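Long-range contacts in 2-methyl-3-hydroxypyridine-5-carboxylic acid oxygenase (Mesorhizobium loti, PDB 3ALJ), which catalyses the FAD-dependent oxygenation of 2-methyl-3-hydroxypyridine-5-carboxylate with opening of its pyridine ring, probably in vitamin B6 breakdown: residues F49-Y54 and R181-R186; Q74-P79 and P100-T105; D177-L182 and G225-A230. One frame throughout, in Å; residues are numbered along the deposited sequence.

Contact 1: residues F49-Y54 and R181-R186; sequences FGAGIY and RLIVPR. With FAD (flavin-adenine dinucleotide), chain B.
Gly50 and Ala51 lean on Arg181 and Ile183 in a loop-against-strand contact beside the flavin, where the turn leading into strand 52-56 meets the last part of strand 170-185. No hydrogen bond joins the two segments; they meet through van der Waals contact and one water. The guanidinium of Arg181 is sandwiched: Gly50 CA sits over the centre of one face, 3.6 Å above the plane, and the dimethylbenzene end of FAD covers the other, with Arg181 NH1 3.3 Å from FAD C7. A bend at chi3 (-75°) turns the group into this slot; a CB on Gly50 would come about 3.0 Å from Arg181 NH1, and at phi 120° would anyway press on the preceding carbonyl. At the in-plane edge, a water accepts from Arg181 NH1 and donates to Gly52 O (2.7 Å); Asp268 forms a salt bridge with NH2. Ala51 CB rests on the Arg181 backbone, and Ile183 CD1 reaches Ala51 O at 3.5 Å. A classic gamma turn at Ala51 is closed by the hydrogen bond from Gly52 N to Gly50 O. Tyr54 N donates to FAD O4 (2.9 Å) and Tyr54 O accepts from FAD N3 (2.9 Å), gripping the pyrimidine edge of the flavin. Strand 101-105 flanks strand 52-56 through the Ile53-Met104 backbone bond, strand 221-228 runs alongside 170-185, and helix 253-260 packs on Leu182 and Val184.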
loop_
_atom_site.group_PDB
_atom_site.type_symbol
_atom_site.label_atom_id
_atom_site.label_comp_id
_atom_site.label_asym_id
_atom_site.label_seq_id
_atom_site.Cartn_x
_atom_site.Cartn_y
_atom_site.Cartn_z
ATOM N N PHE A 49 5.974 2.658 -7.703
ATOM C CA PHE A 49 7.009 1.613 -7.573
ATOM C C PHE A 49 6.535 0.505 -6.663
ATOM O O PHE A 49 5.593 0.711 -5.838
ATOM C CB PHE A 49 8.179 2.314 -6.907
ATOM C CG PHE A 49 8.868 3.246 -7.839
ATOM C CD1 PHE A 49 8.623 4.628 -7.748
ATOM C CD2 PHE A 49 9.777 2.749 -8.750
ATOM C CE1 PHE A 49 9.220 5.535 -8.619
ATOM C CE2 PHE A 49 10.444 3.644 -9.639
ATOM C CZ PHE A 49 10.165 5.056 -9.557
ATOM N N GLY A 50 7.133 -0.658 -6.830
ATOM C CA GLY A 50 6.837 -1.771 -5.918
ATOM C C GLY A 50 6.264 -2.993 -6.658
ATOM O O GLY A 50 5.979 -4.020 -5.964
ATOM N N ALA A 51 6.106 -2.875 -8.007
ATOM C CA ALA A 51 5.575 -4.042 -8.811
ATOM C C ALA A 51 4.092 -4.399 -8.620
ATOM O O ALA A 51 3.274 -4.102 -9.454
ATOM C CB ALA A 51 6.453 -5.279 -8.633
ATOM N N GLY A 52 3.792 -5.040 -7.501
ATOM C CA GLY A 52 2.412 -5.563 -7.238
ATOM C C GLY A 52 1.850 -5.107 -5.928
ATOM O O GLY A 52 2.642 -4.614 -5.062
ATOM N N ILE A 53 0.508 -5.323 -5.722
ATOM C CA ILE A 53 -0.061 -4.922 -4.473
ATOM C C ILE A 53 -1.323 -5.721 -4.265
ATOM O O ILE A 53 -2.021 -6.049 -5.204
ATOM C CB ILE A 53 -0.324 -3.384 -4.434
ATOM C CG1 ILE A 53 -0.658 -2.915 -2.983
ATOM C CG2 ILE A 53 -1.414 -2.913 -5.433
ATOM C CD1 ILE A 53 -0.678 -1.357 -2.963
ATOM N N TYR A 54 -1.551 -6.073 -2.997
ATOM C CA TYR A 54 -2.853 -6.634 -2.555
ATOM C C TYR A 54 -3.780 -5.573 -1.987
ATOM O O TYR A 54 -3.319 -4.728 -1.156
ATOM C CB TYR A 54 -2.642 -7.659 -1.431
ATOM C CG TYR A 54 -2.041 -8.982 -1.845
ATOM C CD1 TYR A 54 -0.845 -9.110 -2.571
ATOM C CD2 TYR A 54 -2.670 -10.150 -1.446
ATOM C CE1 TYR A 54 -0.351 -10.327 -2.934
ATOM C CE2 TYR A 54 -2.152 -11.422 -1.723
ATOM C CZ TYR A 54 -0.994 -11.504 -2.508
ATOM O OH TYR A 54 -0.479 -12.718 -2.852
ATOM N N ARG A 181 10.667 -7.317 -5.461
ATOM C CA ARG A 181 9.310 -7.460 -6.005
ATOM C C ARG A 181 9.354 -7.194 -7.515
ATOM O O ARG A 181 9.934 -6.203 -7.961
ATOM C CB ARG A 181 8.427 -6.425 -5.305
ATOM C CG ARG A 181 8.131 -6.667 -3.826
ATOM C CD ARG A 181 7.339 -5.552 -3.259
ATOM N NE ARG A 181 8.213 -4.396 -3.070
ATOM C CZ ARG A 181 7.759 -3.207 -2.719
ATOM N NH1 ARG A 181 6.488 -3.009 -2.436
ATOM N NH2 ARG A 181 8.653 -2.219 -2.577
ATOM N N LEU A 182 8.750 -8.113 -8.262
ATOM C CA LEU A 182 8.846 -8.033 -9.717
ATOM C C LEU A 182 7.529 -8.502 -10.333
ATOM O O LEU A 182 6.741 -9.259 -9.750
ATOM C CB LEU A 182 9.907 -9.020 -10.263
ATOM C CG LEU A 182 11.231 -9.009 -9.555
ATOM C CD1 LEU A 182 12.197 -10.111 -9.886
ATOM C CD2 LEU A 182 11.951 -7.748 -9.942
ATOM N N ILE A 183 7.278 -7.991 -11.572
ATOM C CA ILE A 183 6.264 -8.497 -12.476
ATOM C C ILE A 183 6.917 -9.252 -13.574
ATOM O O ILE A 183 7.827 -8.703 -14.281
ATOM C CB ILE A 183 5.346 -7.375 -13.011
ATOM C CG1 ILE A 183 4.716 -6.471 -11.925
ATOM C CG2 ILE A 183 4.288 -7.952 -13.941
ATOM C CD1 ILE A 183 3.826 -7.275 -10.864
ATOM N N VAL A 184 6.460 -10.487 -13.765
ATOM C CA VAL A 184 6.888 -11.358 -14.889
ATOM C C VAL A 184 5.648 -11.929 -15.563
ATOM O O VAL A 184 4.519 -11.881 -15.076
ATOM C CB VAL A 184 7.824 -12.508 -14.434
ATOM C CG1 VAL A 184 9.085 -11.871 -13.822
ATOM C CG2 VAL A 184 7.115 -13.386 -13.372
ATOM N N PRO A 185 5.785 -12.478 -16.771
ATOM C CA PRO A 185 4.695 -13.218 -17.381
ATOM C C PRO A 185 4.249 -14.421 -16.543
ATOM O O PRO A 185 5.083 -14.985 -15.791
ATOM C CB PRO A 185 5.311 -13.686 -18.756
ATOM C CG PRO A 185 6.455 -12.839 -18.954
ATOM C CD PRO A 185 7.019 -12.504 -17.584
ATOM N N ARG A 186 2.954 -14.733 -16.638
ATOM C CA ARG A 186 2.424 -15.895 -15.926
ATOM C C ARG A 186 3.089 -17.239 -16.259
ATOM O O ARG A 186 3.206 -18.068 -15.370
ATOM C CB ARG A 186 0.950 -16.018 -16.186
ATOM C CG ARG A 186 0.102 -14.846 -15.572
ATOM C CD ARG A 186 -0.124 -14.981 -14.044
ATOM N NE ARG A 186 -0.680 -16.252 -13.605
ATOM C CZ ARG A 186 -1.966 -16.539 -13.537
ATOM N NH1 ARG A 186 -2.965 -15.690 -13.857
ATOM N NH2 ARG A 186 -2.287 -17.730 -13.064
HETATM P PA FAD B . 3.729 6.650 -1.334
HETATM O O1A FAD B . 3.071 5.537 -2.086
HETATM O O2A FAD B . 5.085 6.529 -0.942
HETATM O O5B FAD B . 3.538 7.947 -2.231
HETATM C C5B FAD B . 4.096 9.239 -1.819
HETATM C C4B FAD B . 4.168 9.983 -3.136
HETATM O O4B FAD B . 4.639 11.303 -2.695
HETATM C C3B FAD B . 5.200 9.502 -4.088
HETATM O O3B FAD B . 4.688 9.465 -5.436
HETATM C C2B FAD B . 6.398 10.496 -3.872
HETATM O O2B FAD B . 7.208 10.677 -5.047
HETATM C C1B FAD B . 5.713 11.794 -3.597
HETATM N N9A FAD B . 6.430 12.668 -2.724
HETATM C C8A FAD B . 7.333 12.373 -1.727
HETATM N N7A FAD B . 7.727 13.479 -1.078
HETATM C C5A FAD B . 7.061 14.532 -1.686
HETATM C C6A FAD B . 6.993 15.892 -1.395
HETATM N N6A FAD B . 7.751 16.431 -0.381
HETATM N N1A FAD B . 6.201 16.631 -2.174
HETATM C C2A FAD B . 5.496 16.127 -3.194
HETATM N N3A FAD B . 5.482 14.800 -3.510
HETATM C C4A FAD B . 6.261 14.023 -2.707
HETATM N N1 FAD B . 0.167 -2.029 1.042
HETATM C C2 FAD B . -0.956 -2.651 0.731
HETATM O O2 FAD B . -2.080 -2.165 0.931
HETATM N N3 FAD B . -0.909 -3.925 0.164
HETATM C C4 FAD B . 0.303 -4.553 -0.127
HETATM O O4 FAD B . 0.289 -5.655 -0.791
HETATM C C4X FAD B . 1.460 -3.882 0.229
HETATM N N5 FAD B . 2.732 -4.530 0.061
HETATM C C5X FAD B . 3.877 -3.880 0.483
HETATM C C6 FAD B . 5.125 -4.524 0.432
HETATM C C7 FAD B . 6.270 -3.859 0.788
HETATM C C7M FAD B . 7.636 -4.599 0.701
HETATM C C8 FAD B . 6.209 -2.570 1.274
HETATM C C8M FAD B . 7.472 -1.800 1.723
HETATM C C9 FAD B . 4.971 -1.916 1.338
HETATM C C9A FAD B . 3.775 -2.587 0.982
HETATM N N10 FAD B . 2.464 -1.944 1.081
HETATM C C10 FAD B . 1.348 -2.617 0.752
HETATM C "C1'" FAD B . 2.383 -0.520 1.661
HETATM C "C2'" FAD B . 2.244 0.475 0.517
HETATM O "O2'" FAD B . 3.353 0.312 -0.391
HETATM C "C3'" FAD B . 2.353 1.907 1.075
HETATM O "O3'" FAD B . 1.725 1.900 2.412
HETATM C "C4'" FAD B . 1.626 2.922 0.294
HETATM O "O4'" FAD B . 2.258 2.977 -1.017
HETATM C "C5'" FAD B . 1.754 4.285 0.889
HETATM O "O5'" FAD B . 1.053 5.211 0.065
HETATM P P FAD B . 1.331 6.746 0.319
HETATM O O1P FAD B . 0.538 7.450 -0.699
HETATM O O2P FAD B . 1.171 7.119 1.760
HETATM O O3P FAD B . 2.912 6.925 0.031
HETATM O O HOH W 1 3.887 -4.440 -2.665
#

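Contact 2: residues Q74-P79 and P100-T105; sequences QGSHTP and PWRIMT
His77 and Ile103 form a single antiparallel beta bridge, a hydrogen-bonded pair that lays the loop after helix 69-73 along strand 101-105. His77 N donates to Ile103 O (3.1 Å), and Ile103 N returns a bond to His77 O (2.8 Å). On one side of this bridge Arg102 grips the loop in the plane of its guanidinium. Its NE donates to Ser76 OG at 2.8 Å, nearly straight at 170°, and its NH1 donates to Thr78 OG1 at 2.9 Å. The chain bends at chi2 (69°), which carries the flat group back over the loop with His77 CA above one face. Thr78 OG1 in turn donates to Trp101 O, 2.7 Å away. With a leucine in place of Arg102, Ser76 OG and Thr78 OG1 would probably be left without their guanidinium donors and Leu73 O without NH2, leaving mainly the His77-Ile103 bridge and the Thr78-Trp101 bond as polar ties.

On the other side the contact is apolar. Thr78 CG2 lies over the five-membered ring of Trp101 and Pro79 CD over its six-membered ring, two CH-pi contacts on the same face, while Pro79 CG presses on Ile103 CD1 at a snug 3.5 Å.

A second shell fixes these groups. The end of helix 69-73 offers Val72 O and Leu73 O to Ser76 OG, and Leu73 O also receives Arg102 NH2; His77 turns away to bond Asp197 O through NE2. Phe96 meets the Trp101 ring edge-to-face, and strand 52-56 holds the far side of strand 101-105. At the rim of the indole, a water in the ring plane accepts from Trp101 NE1 and donates to Pro79 O, 2.9 Å from each.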
loop_
_atom_site.group_PDB
_atom_site.type_symbol
_atom_site.label_atom_id
_atom_site.label_comp_id
_atom_site.label_asym_id
_atom_site.label_seq_id
_atom_site.Cartn_x
_atom_site.Cartn_y
_atom_site.Cartn_z
ATOM N N GLN A 74 -11.423 -4.544 -13.412
ATOM C CA GLN A 74 -11.040 -4.961 -14.762
ATOM C C GLN A 74 -9.518 -5.113 -14.878
ATOM O O GLN A 74 -8.846 -4.114 -14.469
ATOM C CB GLN A 74 -11.528 -3.881 -15.696
ATOM C CG GLN A 74 -11.172 -4.165 -17.139
ATOM C CD GLN A 74 -11.943 -5.397 -17.699
ATOM O OE1 GLN A 74 -13.144 -5.627 -17.431
ATOM N NE2 GLN A 74 -11.235 -6.183 -18.469
ATOM N N GLY A 75 -8.973 -6.238 -15.252
ATOM C CA GLY A 75 -7.514 -6.351 -15.281
ATOM C C GLY A 75 -6.818 -6.709 -13.948
ATOM O O GLY A 75 -5.585 -6.626 -13.886
ATOM N N SER A 76 -7.626 -7.094 -12.929
ATOM C CA SER A 76 -6.987 -7.576 -11.693
ATOM C C SER A 76 -7.682 -8.919 -11.290
ATOM O O SER A 76 -8.583 -9.355 -11.983
ATOM C CB SER A 76 -7.067 -6.532 -10.601
ATOM O OG SER A 76 -8.440 -6.259 -10.254
ATOM N N HIS A 77 -7.172 -9.507 -10.239
ATOM C CA HIS A 77 -7.493 -10.933 -9.910
ATOM C C HIS A 77 -7.795 -11.143 -8.500
ATOM O O HIS A 77 -7.073 -10.735 -7.626
ATOM C CB HIS A 77 -6.221 -11.714 -10.354
ATOM C CG HIS A 77 -6.211 -13.210 -10.112
ATOM N ND1 HIS A 77 -6.869 -14.075 -10.948
ATOM C CD2 HIS A 77 -5.415 -13.979 -9.340
ATOM C CE1 HIS A 77 -6.632 -15.335 -10.563
ATOM N NE2 HIS A 77 -5.736 -15.316 -9.588
ATOM N N THR A 78 -8.832 -11.959 -8.292
ATOM C CA THR A 78 -9.010 -12.551 -6.966
ATOM C C THR A 78 -8.610 -14.015 -7.044
ATOM O O THR A 78 -9.363 -14.820 -7.686
ATOM C CB THR A 78 -10.453 -12.492 -6.332
ATOM O OG1 THR A 78 -10.884 -11.103 -6.299
ATOM C CG2 THR A 78 -10.512 -13.067 -4.899
ATOM N N PRO A 79 -7.505 -14.480 -6.449
ATOM C CA PRO A 79 -7.208 -15.918 -6.500
ATOM C C PRO A 79 -8.357 -16.755 -5.865
ATOM O O PRO A 79 -9.069 -16.304 -4.986
ATOM C CB PRO A 79 -5.935 -16.062 -5.598
ATOM C CG PRO A 79 -5.307 -14.681 -5.699
ATOM C CD PRO A 79 -6.505 -13.712 -5.624
ATOM N N PRO A 100 -13.992 -9.826 0.385
ATOM C CA PRO A 100 -13.328 -9.476 -0.889
ATOM C C PRO A 100 -11.834 -9.106 -0.780
ATOM O O PRO A 100 -11.397 -8.572 0.228
ATOM C CB PRO A 100 -14.134 -8.273 -1.317
ATOM C CG PRO A 100 -15.580 -8.524 -0.743
ATOM C CD PRO A 100 -15.270 -9.105 0.567
ATOM N N TRP A 101 -11.062 -9.525 -1.805
ATOM C CA TRP A 101 -9.630 -9.159 -1.891
ATOM C C TRP A 101 -9.259 -9.232 -3.316
ATOM O O TRP A 101 -9.989 -9.750 -4.166
ATOM C CB TRP A 101 -8.767 -10.053 -0.955
ATOM C CG TRP A 101 -8.800 -11.527 -1.241
ATOM C CD1 TRP A 101 -9.890 -12.405 -1.120
ATOM C CD2 TRP A 101 -7.679 -12.345 -1.634
ATOM N NE1 TRP A 101 -9.502 -13.701 -1.483
ATOM C CE2 TRP A 101 -8.145 -13.681 -1.787
ATOM C CE3 TRP A 101 -6.288 -12.076 -1.936
ATOM C CZ2 TRP A 101 -7.314 -14.740 -2.148
ATOM C CZ3 TRP A 101 -5.490 -13.100 -2.239
ATOM C CH2 TRP A 101 -5.944 -14.416 -2.370
ATOM N N ARG A 102 -8.077 -8.684 -3.631
ATOM C CA ARG A 102 -7.714 -8.496 -5.036
ATOM C C ARG A 102 -6.247 -8.289 -5.132
ATOM O O ARG A 102 -5.623 -7.604 -4.261
ATOM C CB ARG A 102 -8.398 -7.202 -5.590
ATOM C CG ARG A 102 -8.609 -7.241 -7.127
ATOM C CD ARG A 102 -9.726 -8.316 -7.504
ATOM N NE ARG A 102 -10.056 -8.158 -8.907
ATOM C CZ ARG A 102 -11.067 -8.848 -9.432
ATOM N NH1 ARG A 102 -11.680 -9.809 -8.741
ATOM N NH2 ARG A 102 -11.471 -8.626 -10.647
ATOM N N ILE A 103 -5.605 -8.819 -6.165
ATOM C CA ILE A 103 -4.167 -8.624 -6.460
ATOM C C ILE A 103 -4.115 -7.895 -7.795
ATOM O O ILE A 103 -4.898 -8.145 -8.725
ATOM C CB ILE A 103 -3.426 -9.926 -6.589
ATOM C CG1 ILE A 103 -3.618 -10.740 -5.278
ATOM C CG2 ILE A 103 -1.962 -9.696 -6.822
ATOM C CD1 ILE A 103 -2.994 -12.127 -5.370
ATOM N N MET A 104 -3.156 -6.950 -7.873
ATOM C CA MET A 104 -3.014 -6.130 -9.125
ATOM C C MET A 104 -1.600 -5.612 -9.162
ATOM O O MET A 104 -0.900 -5.548 -8.167
ATOM C CB MET A 104 -3.999 -4.954 -9.174
ATOM C CG MET A 104 -3.762 -4.013 -7.947
ATOM S SD MET A 104 -5.287 -3.089 -7.535
ATOM C CE MET A 104 -6.179 -4.451 -6.647
ATOM N N THR A 105 -1.251 -5.118 -10.337
ATOM C CA THR A 105 0.048 -4.356 -10.358
ATOM C C THR A 105 -0.192 -2.969 -9.709
ATOM O O THR A 105 -1.272 -2.425 -9.755
ATOM C CB THR A 105 0.621 -4.250 -11.813
ATOM O OG1 THR A 105 -0.204 -3.362 -12.589
ATOM C CG2 THR A 105 0.736 -5.609 -12.514
HETATM O O HOH W 2 -3.172 -5.642 -12.572
HETATM O O HOH W 3 -10.320 -16.364 -2.389
#

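Contact 3: residues D177-L182 and G225-A230; sequences DGLIRL and GLMAPA. With FAD (flavin-adenine dinucleotide), chain B.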
loop_
_atom_site.group_PDB
_atom_site.type_symbol
_atom_site.label_atom_id
_atom_site.label_comp_id
_atom_site.label_asym_id
_atom_site.label_seq_id
_atom_site.Cartn_x
_atom_site.Cartn_y
_atom_site.Cartn_z
ATOM N N ASP A 177 16.839 -5.809 6.343
ATOM C CA ASP A 177 16.255 -6.782 5.405
ATOM C C ASP A 177 15.126 -6.178 4.564
ATOM O O ASP A 177 14.646 -5.064 4.722
ATOM C CB ASP A 177 15.727 -7.991 6.206
ATOM C CG ASP A 177 16.830 -8.766 6.899
ATOM O OD1 ASP A 177 17.978 -8.954 6.377
ATOM O OD2 ASP A 177 16.522 -9.303 7.993
ATOM N N GLY A 178 14.933 -6.911 3.445
ATOM C CA GLY A 178 13.934 -6.474 2.442
ATOM C C GLY A 178 13.688 -7.600 1.428
ATOM O O GLY A 178 13.738 -8.795 1.773
ATOM N N LEU A 179 13.295 -7.220 0.231
ATOM C CA LEU A 179 12.888 -8.225 -0.718
ATOM C C LEU A 179 12.862 -7.608 -2.055
ATOM O O LEU A 179 13.086 -6.375 -2.259
ATOM C CB LEU A 179 11.435 -8.606 -0.366
ATOM C CG LEU A 179 10.286 -7.625 -0.716
ATOM C CD1 LEU A 179 8.973 -8.460 -0.601
ATOM C CD2 LEU A 179 10.289 -6.330 -0.008
ATOM N N ILE A 180 12.670 -8.480 -2.995
ATOM C CA ILE A 180 12.770 -8.132 -4.440
ATOM C C ILE A 180 11.400 -8.375 -5.010
ATOM O O ILE A 180 10.941 -9.541 -5.085
ATOM C CB ILE A 180 13.829 -9.016 -5.136
ATOM C CG1 ILE A 180 15.168 -8.809 -4.464
ATOM C CG2 ILE A 180 13.847 -8.579 -6.630
ATOM C CD1 ILE A 180 16.177 -10.021 -4.784
ATOM N N ARG A 181 10.667 -7.317 -5.461
ATOM C CA ARG A 181 9.310 -7.460 -6.005
ATOM C C ARG A 181 9.354 -7.194 -7.515
ATOM O O ARG A 181 9.934 -6.203 -7.961
ATOM C CB ARG A 181 8.427 -6.425 -5.305
ATOM C CG ARG A 181 8.131 -6.667 -3.826
ATOM C CD ARG A 181 7.339 -5.552 -3.259
ATOM N NE ARG A 181 8.213 -4.396 -3.070
ATOM C CZ ARG A 181 7.759 -3.207 -2.719
ATOM N NH1 ARG A 181 6.488 -3.009 -2.436
ATOM N NH2 ARG A 181 8.653 -2.219 -2.577
ATOM N N LEU A 182 8.750 -8.113 -8.262
ATOM C CA LEU A 182 8.846 -8.033 -9.717
ATOM C C LEU A 182 7.529 -8.502 -10.333
ATOM O O LEU A 182 6.741 -9.259 -9.750
ATOM C CB LEU A 182 9.907 -9.020 -10.263
ATOM C CG LEU A 182 11.231 -9.009 -9.555
ATOM C CD1 LEU A 182 12.197 -10.111 -9.886
ATOM C CD2 LEU A 182 11.951 -7.748 -9.942
ATOM N N GLY A 225 7.337 -11.869 -5.033
ATOM C CA GLY A 225 8.141 -11.204 -3.952
ATOM C C GLY A 225 9.166 -12.212 -3.552
ATOM O O GLY A 225 8.805 -13.283 -3.059
ATOM N N LEU A 226 10.434 -11.913 -3.758
ATOM C CA LEU A 226 11.551 -12.857 -3.473
ATOM C C LEU A 226 12.207 -12.371 -2.201
ATOM O O LEU A 226 12.813 -11.257 -2.228
ATOM C CB LEU A 226 12.548 -12.959 -4.660
ATOM C CG LEU A 226 12.243 -13.963 -5.752
ATOM C CD1 LEU A 226 10.905 -13.832 -6.366
ATOM C CD2 LEU A 226 13.354 -13.766 -6.896
ATOM N N MET A 227 12.096 -13.073 -1.070
ATOM C CA MET A 227 12.567 -12.587 0.200
ATOM C C MET A 227 13.664 -13.435 0.760
ATOM O O MET A 227 13.496 -14.681 0.997
ATOM C CB MET A 227 11.382 -12.630 1.104
ATOM C CG MET A 227 10.235 -11.869 0.557
ATOM S SD MET A 227 8.798 -11.906 1.655
ATOM C CE MET A 227 7.388 -12.089 0.495
ATOM N N ALA A 228 14.842 -12.852 1.037
ATOM C CA ALA A 228 15.967 -13.495 1.716
ATOM C C ALA A 228 16.631 -12.400 2.523
ATOM O O ALA A 228 16.522 -11.197 2.165
ATOM C CB ALA A 228 16.945 -13.992 0.669
ATOM N N PRO A 229 17.316 -12.799 3.597
ATOM C CA PRO A 229 17.926 -11.806 4.483
ATOM C C PRO A 229 19.091 -11.072 3.735
ATOM O O PRO A 229 19.724 -11.608 2.817
ATOM C CB PRO A 229 18.585 -12.670 5.555
ATOM C CG PRO A 229 17.966 -14.024 5.444
ATOM C CD PRO A 229 17.499 -14.178 4.092
ATOM N N ALA A 230 19.314 -9.831 4.146
ATOM C CA ALA A 230 20.373 -9.028 3.497
ATOM C C ALA A 230 21.730 -9.662 3.752
ATOM O O ALA A 230 22.625 -9.490 2.876
ATOM C CB ALA A 230 20.388 -7.609 4.085
HETATM P PA FAD B . 3.729 6.650 -1.334
HETATM O O1A FAD B . 3.071 5.537 -2.086
HETATM O O2A FAD B . 5.085 6.529 -0.942
HETATM O O5B FAD B . 3.538 7.947 -2.231
HETATM C C5B FAD B . 4.096 9.239 -1.819
HETATM C C4B FAD B . 4.168 9.983 -3.136
HETATM O O4B FAD B . 4.639 11.303 -2.695
HETATM C C3B FAD B . 5.200 9.502 -4.088
HETATM O O3B FAD B . 4.688 9.465 -5.436
HETATM C C2B FAD B . 6.398 10.496 -3.872
HETATM O O2B FAD B . 7.208 10.677 -5.047
HETATM C C1B FAD B . 5.713 11.794 -3.597
HETATM N N9A FAD B . 6.430 12.668 -2.724
HETATM C C8A FAD B . 7.333 12.373 -1.727
HETATM N N7A FAD B . 7.727 13.479 -1.078
HETATM C C5A FAD B . 7.061 14.532 -1.686
HETATM C C6A FAD B . 6.993 15.892 -1.395
HETATM N N6A FAD B . 7.751 16.431 -0.381
HETATM N N1A FAD B . 6.201 16.631 -2.174
HETATM C C2A FAD B . 5.496 16.127 -3.194
HETATM N N3A FAD B . 5.482 14.800 -3.510
HETATM C C4A FAD B . 6.261 14.023 -2.707
HETATM N N1 FAD B . 0.167 -2.029 1.042
HETATM C C2 FAD B . -0.956 -2.651 0.731
HETATM O O2 FAD B . -2.080 -2.165 0.931
HETATM N N3 FAD B . -0.909 -3.925 0.164
HETATM C C4 FAD B . 0.303 -4.553 -0.127
HETATM O O4 FAD B . 0.289 -5.655 -0.791
HETATM C C4X FAD B . 1.460 -3.882 0.229
HETATM N N5 FAD B . 2.732 -4.530 0.061
HETATM C C5X FAD B . 3.877 -3.880 0.483
HETATM C C6 FAD B . 5.125 -4.524 0.432
HETATM C C7 FAD B . 6.270 -3.859 0.788
HETATM C C7M FAD B . 7.636 -4.599 0.701
HETATM C C8 FAD B . 6.209 -2.570 1.274
HETATM C C8M FAD B . 7.472 -1.800 1.723
HETATM C C9 FAD B . 4.971 -1.916 1.338
HETATM C C9A FAD B . 3.775 -2.587 0.982
HETATM N N10 FAD B . 2.464 -1.944 1.081
HETATM C C10 FAD B . 1.348 -2.617 0.752
HETATM C "C1'" FAD B . 2.383 -0.520 1.661
HETATM C "C2'" FAD B . 2.244 0.475 0.517
HETATM O "O2'" FAD B . 3.353 0.312 -0.391
HETATM C "C3'" FAD B . 2.353 1.907 1.075
HETATM O "O3'" FAD B . 1.725 1.900 2.412
HETATM C "C4'" FAD B . 1.626 2.922 0.294
HETATM O "O4'" FAD B . 2.258 2.977 -1.017
HETATM C "C5'" FAD B . 1.754 4.285 0.889
HETATM O "O5'" FAD B . 1.053 5.211 0.065
HETATM P P FAD B . 1.331 6.746 0.319
HETATM O O1P FAD B . 0.538 7.450 -0.699
HETATM O O2P FAD B . 1.171 7.119 1.760
HETATM O O3P FAD B . 2.912 6.925 0.031
#
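Leu179 and Met227 lie side by side on the flavin-facing side of the large mixed sheet, where strands 170-185 and 221-228 run antiparallel; the axes of these short segments come within 4.5 Å and their directions differ by 159°. Starting at its root, Leu179 CB touches Leu226 O and meets Met227 CG at 3.6 Å. The side chain then takes the less common rotation that sets CG between the backbone N and the carbonyl carbon (chi1 74°), and at CG the two methyls part company. CD1 stays with the neighbouring strand, 3.8 Å from Met227 CG and also near the sulfur and CE of that methionine. CD2 goes the other way, to the cofactor, ending only 3.2 Å from FAD C7M, shorter than usual for two methyls. One leucine thus links Met227 to the dimethylbenzene end of the isoalloxazine, next to the guanidinium of Arg181.

The backbones are joined at the Ile180-Leu226 hydrogen-bonded pair, by Ile180 N to Leu226 O (2.9 Å) and Leu226 N to Ile180 O (2.8 Å). The next pair, Arg181 with Gly225, is non-hydrogen-bonded. On the face opposite Leu179, Ile180 CB and Leu226 CB are 4.2 Å apart. Toward the start of this segment, Asp177 adds a side-chain bond: its OD1 accepts from Ala230 N at 2.7 Å, met on its anti side and 29° out of the carboxylate plane.

Within the sheet, strand 221-228 is flanked on its other side by 211-216, whose Leu213 and Arg211 touch Met227, and strand 170-185 by 267-275, whose Tyr270 touches Leu179. Helix 242-248 covers the opposite face, with Trp245 against Leu226 and Ala228.

Overall arrangement
Contacts 1 and 3 share strand 170-185, overlapping at Arg181 and Leu182, and their centres are about 12 Å apart; both touch FAD. Contact 2 lies about 12 Å from contact 1 between centres and adjoins it through the two-stranded sheet 52-56/101-105, where Ile53 N probably donates to Met104 O. Contacts 2 and 3 do not touch, their centres being about 22 Å apart. Along the chain, contact 2 is nested in the loop closed by contact 1, and contact 3 opens on the strand where contact 1 ends. Contact 1 therefore joins the small sheet at the pyrimidine edge of the flavin to the large mixed sheet at its dimethylbenzene end.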